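Local coordinates for regulatory protein PCRH (Pseudomonas aeruginosa, PDB 2XCB), which binds the chaperone-binding region of the translocator protein PopD and probably acts as its type III secretion chaperone, at residues Q73-G78 and P89-E94. Residues are numbered along the deposited sequence; the frame is centred on the assembly and turned at random. Where two conformers were deposited one is given.
Sequences QSYSYG and PFHAAE
With chi1 at -70° in Y75 and -65° in H91, both side chains place CG anti to their own carbonyl carbon and beside the backbone N, and the phenol of one reaches the beta carbon of the other. The two helices, 68-81 and 87-98, are neighbours in the tetratricopeptide-repeat (TPR) superhelix characteristic of this chaperone class, and the pair illustrates how a large residue can fill the junction between successive helices. Y75 CZ comes within 3.5 Å of H91 CB, while further back along the ring Y75 CD2 lies 3.7 Å from the backbone N of A92 and 4.2 Å from A92 CB. The backbones are closest here, the CA atoms of Y75 and A92 being 6.3 Å apart. L56 and A60 of helix 52-64 also pack against Y75.

Beyond its CB the imidazole of H91 leads away from Y75, and F90 CD2 sits over one face, 3.5 Å above the plane and toward the rim. Its NE2 is hydrogen-bonded to an acidic side chain of the bound peptide, so this junction borders the PopD groove. Q63 links Y75 OH, through OE1, to E94 OE2, through NE2. The bonds at both ring nitrogens fix the imidazole's rotation and may favour its positive charge: H91 ND1 donates almost straight (170°), within its ring plane, to E94 OE2 at 2.9 Å, meeting that oxygen from above the carboxylate plane.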
ATOM      1  N   GLN A  73      14.454  16.006  -7.133  1.00 19.08           N
ATOM      2  CA  GLN A  73      14.146  15.132  -8.307  1.00 20.44           C
ATOM      3  C   GLN A  73      12.642  14.844  -8.423  1.00 19.68           C
ATOM      4  O   GLN A  73      12.075  14.908  -9.505  1.00 19.74           O
ATOM      5  CB  GLN A  73      14.910  13.830  -8.249  1.00 23.09           C
ATOM      6  CG  GLN A  73      16.410  14.135  -8.224  1.00 25.11           C
ATOM      7  CD  GLN A  73      17.262  12.905  -8.185  1.00 31.58           C
ATOM      8  OE1 GLN A  73      17.307  12.167  -7.199  1.00 33.69           O
ATOM      9  NE2 GLN A  73      17.934  12.650  -9.294  1.00 33.40           N
ATOM     10  N   SER A  74      12.004  14.582  -7.293  1.00 18.41           N
ATOM     11  CA  SER A  74      10.554  14.271  -7.322  1.00 19.60           C
ATOM     12  C   SER A  74       9.651  15.484  -7.647  1.00 20.01           C
ATOM     13  O   SER A  74       8.633  15.416  -8.418  1.00 17.43           O
ATOM     14  CB  SER A  74      10.180  13.662  -5.964  1.00 21.19           C
ATOM     15  OG  SER A  74       8.894  13.051  -6.095  1.00 24.09           O
ATOM     16  N   TYR A  75       9.991  16.604  -7.000  1.00 18.02           N
ATOM     17  CA  TYR A  75       9.364  17.871  -7.272  1.00 17.94           C
ATOM     18  C   TYR A  75       9.599  18.282  -8.708  1.00 17.44           C
ATOM     19  O   TYR A  75       8.708  18.773  -9.361  1.00 18.60           O
ATOM     20  CB  TYR A  75       9.955  18.938  -6.331  1.00 17.67           C
ATOM     21  CG  TYR A  75       9.566  18.793  -4.865  1.00 17.08           C
ATOM     22  CD1 TYR A  75       8.330  18.273  -4.497  1.00 17.19           C
ATOM     23  CD2 TYR A  75      10.379  19.368  -3.841  1.00 20.35           C
ATOM     24  CE1 TYR A  75       7.943  18.168  -3.170  1.00 17.42           C
ATOM     25  CE2 TYR A  75      10.019  19.272  -2.514  1.00 19.95           C
ATOM     26  CZ  TYR A  75       8.771  18.704  -2.184  1.00 19.98           C
ATOM     27  OH  TYR A  75       8.427  18.632  -0.863  1.00 18.63           O
ATOM     28  N   SER A  76      10.814  18.068  -9.245  1.00 16.77           N
ATOM     29  CA  SER A  76      11.056  18.471 -10.605  0.50 17.81           C
ATOM     30  C   SER A  76      10.170  17.706 -11.595  1.00 18.11           C
ATOM     31  O   SER A  76       9.584  18.283 -12.544  1.00 16.82           O
ATOM     32  CB  SER A  76      12.511  18.232 -10.960  0.50 17.46           C
ATOM     33  OG  SER A  76      12.671  18.870 -12.181  0.50 18.79           O
ATOM     34  N   TYR A  77      10.062  16.394 -11.376  1.00 19.57           N
ATOM     35  CA  TYR A  77       9.167  15.600 -12.257  1.00 19.25           C
ATOM     36  C   TYR A  77       7.687  15.980 -12.052  1.00 18.58           C
ATOM     37  O   TYR A  77       6.927  16.234 -13.000  1.00 18.74           O
ATOM     38  CB  TYR A  77       9.422  14.106 -12.099  1.00 19.59           C
ATOM     39  CG  TYR A  77       8.585  13.309 -13.062  1.00 19.64           C
ATOM     40  CD1 TYR A  77       8.996  13.086 -14.371  1.00 20.29           C
ATOM     41  CD2 TYR A  77       7.357  12.763 -12.661  1.00 22.46           C
ATOM     42  CE1 TYR A  77       8.202  12.310 -15.305  1.00 18.77           C
ATOM     43  CE2 TYR A  77       6.552  12.001 -13.603  1.00 18.00           C
ATOM     44  CZ  TYR A  77       6.995  11.780 -14.895  1.00 21.16           C
ATOM     45  OH  TYR A  77       6.180  11.072 -15.790  1.00 22.20           O
ATOM     46  N   GLY A  78       7.282  16.090 -10.807  1.00 19.98           N
ATOM     47  CA  GLY A  78       5.928  16.484 -10.553  1.00 18.59           C
ATOM     48  C   GLY A  78       5.509  17.748 -11.306  1.00 20.35           C
ATOM     49  O   GLY A  78       4.402  17.850 -11.864  1.00 20.01           O
ATOM     50  N   PRO A  89       7.309  24.284  -7.231  1.00 16.35           N
ATOM     51  CA  PRO A  89       8.524  25.162  -7.174  1.00 16.19           C
ATOM     52  C   PRO A  89       8.690  25.771  -5.790  1.00 15.91           C
ATOM     53  O   PRO A  89       9.757  26.006  -5.344  1.00 14.78           O
ATOM     54  CB  PRO A  89       8.183  26.278  -8.198  1.00 15.55           C
ATOM     55  CG  PRO A  89       6.731  26.120  -8.533  1.00 16.30           C
ATOM     56  CD  PRO A  89       6.471  24.624  -8.391  1.00 13.90           C
ATOM     57  N   PHE A  90       7.595  25.927  -5.075  1.00 13.48           N
ATOM     58  CA  PHE A  90       7.688  26.454  -3.728  1.00 16.18           C
ATOM     59  C   PHE A  90       8.496  25.504  -2.814  1.00 17.88           C
ATOM     60  O   PHE A  90       9.530  25.949  -2.220  1.00 18.04           O
ATOM     61  CB  PHE A  90       6.255  26.719  -3.125  1.00 14.39           C
ATOM     62  CG  PHE A  90       6.287  27.315  -1.708  1.00 20.32           C
ATOM     63  CD1 PHE A  90       6.454  28.693  -1.511  1.00 22.57           C
ATOM     64  CD2 PHE A  90       6.193  26.472  -0.553  1.00 21.55           C
ATOM     65  CE1 PHE A  90       6.504  29.268  -0.204  1.00 19.66           C
ATOM     66  CE2 PHE A  90       6.288  26.999   0.729  1.00 20.70           C
ATOM     67  CZ  PHE A  90       6.457  28.439   0.904  1.00 21.68           C
ATOM     68  N   HIS A  91       8.094  24.212  -2.711  1.00 15.47           N
ATOM     69  CA  HIS A  91       8.828  23.341  -1.829  1.00 14.55           C
ATOM     70  C   HIS A  91      10.212  23.027  -2.370  1.00 15.04           C
ATOM     71  O   HIS A  91      11.105  22.794  -1.581  1.00 14.18           O
ATOM     72  CB  HIS A  91       8.063  22.063  -1.513  1.00 15.88           C
ATOM     73  CG  HIS A  91       6.794  22.398  -0.738  1.00  8.63           C
ATOM     74  ND1 HIS A  91       6.870  23.031   0.481  1.00 14.90           N
ATOM     75  CD2 HIS A  91       5.485  22.406  -1.092  1.00 22.23           C
ATOM     76  CE1 HIS A  91       5.627  23.322   0.913  1.00 14.72           C
ATOM     77  NE2 HIS A  91       4.769  22.947  -0.032  1.00 13.56           N
ATOM     78  N   ALA A  92      10.358  23.046  -3.687  1.00 16.76           N
ATOM     79  CA  ALA A  92      11.692  22.894  -4.293  1.00 15.80           C
ATOM     80  C   ALA A  92      12.610  24.065  -3.830  1.00 17.52           C
ATOM     81  O   ALA A  92      13.826  23.897  -3.634  1.00 17.41           O
ATOM     82  CB  ALA A  92      11.610  22.914  -5.803  1.00 16.94           C
ATOM     83  N   ALA A  93      12.028  25.252  -3.801  1.00 17.32           N
ATOM     84  CA  ALA A  93      12.791  26.436  -3.380  1.00 18.25           C
ATOM     85  C   ALA A  93      13.252  26.262  -1.927  1.00 19.75           C
ATOM     86  O   ALA A  93      14.380  26.593  -1.588  1.00 16.49           O
ATOM     87  CB  ALA A  93      11.911  27.671  -3.561  1.00 15.95           C
ATOM     88  N   GLU A  94      12.372  25.733  -1.049  1.00 19.01           N
ATOM     89  CA  GLU A  94      12.834  25.411   0.313  1.00 19.25           C
ATOM     90  C   GLU A  94      14.038  24.459   0.398  1.00 20.09           C
ATOM     91  O   GLU A  94      14.988  24.624   1.256  1.00 18.60           O
ATOM     92  CB  GLU A  94      11.703  24.824   1.132  1.00 20.83           C
ATOM     93  CG  GLU A  94      10.583  25.833   1.377  1.00 20.64           C
ATOM     94  CD  GLU A  94       9.433  25.201   2.110  1.00 29.20           C
ATOM     95  OE1 GLU A  94       8.805  25.964   2.872  1.00 29.77           O
ATOM     96  OE2 GLU A  94       9.184  23.951   1.950  1.00 23.59           O
TER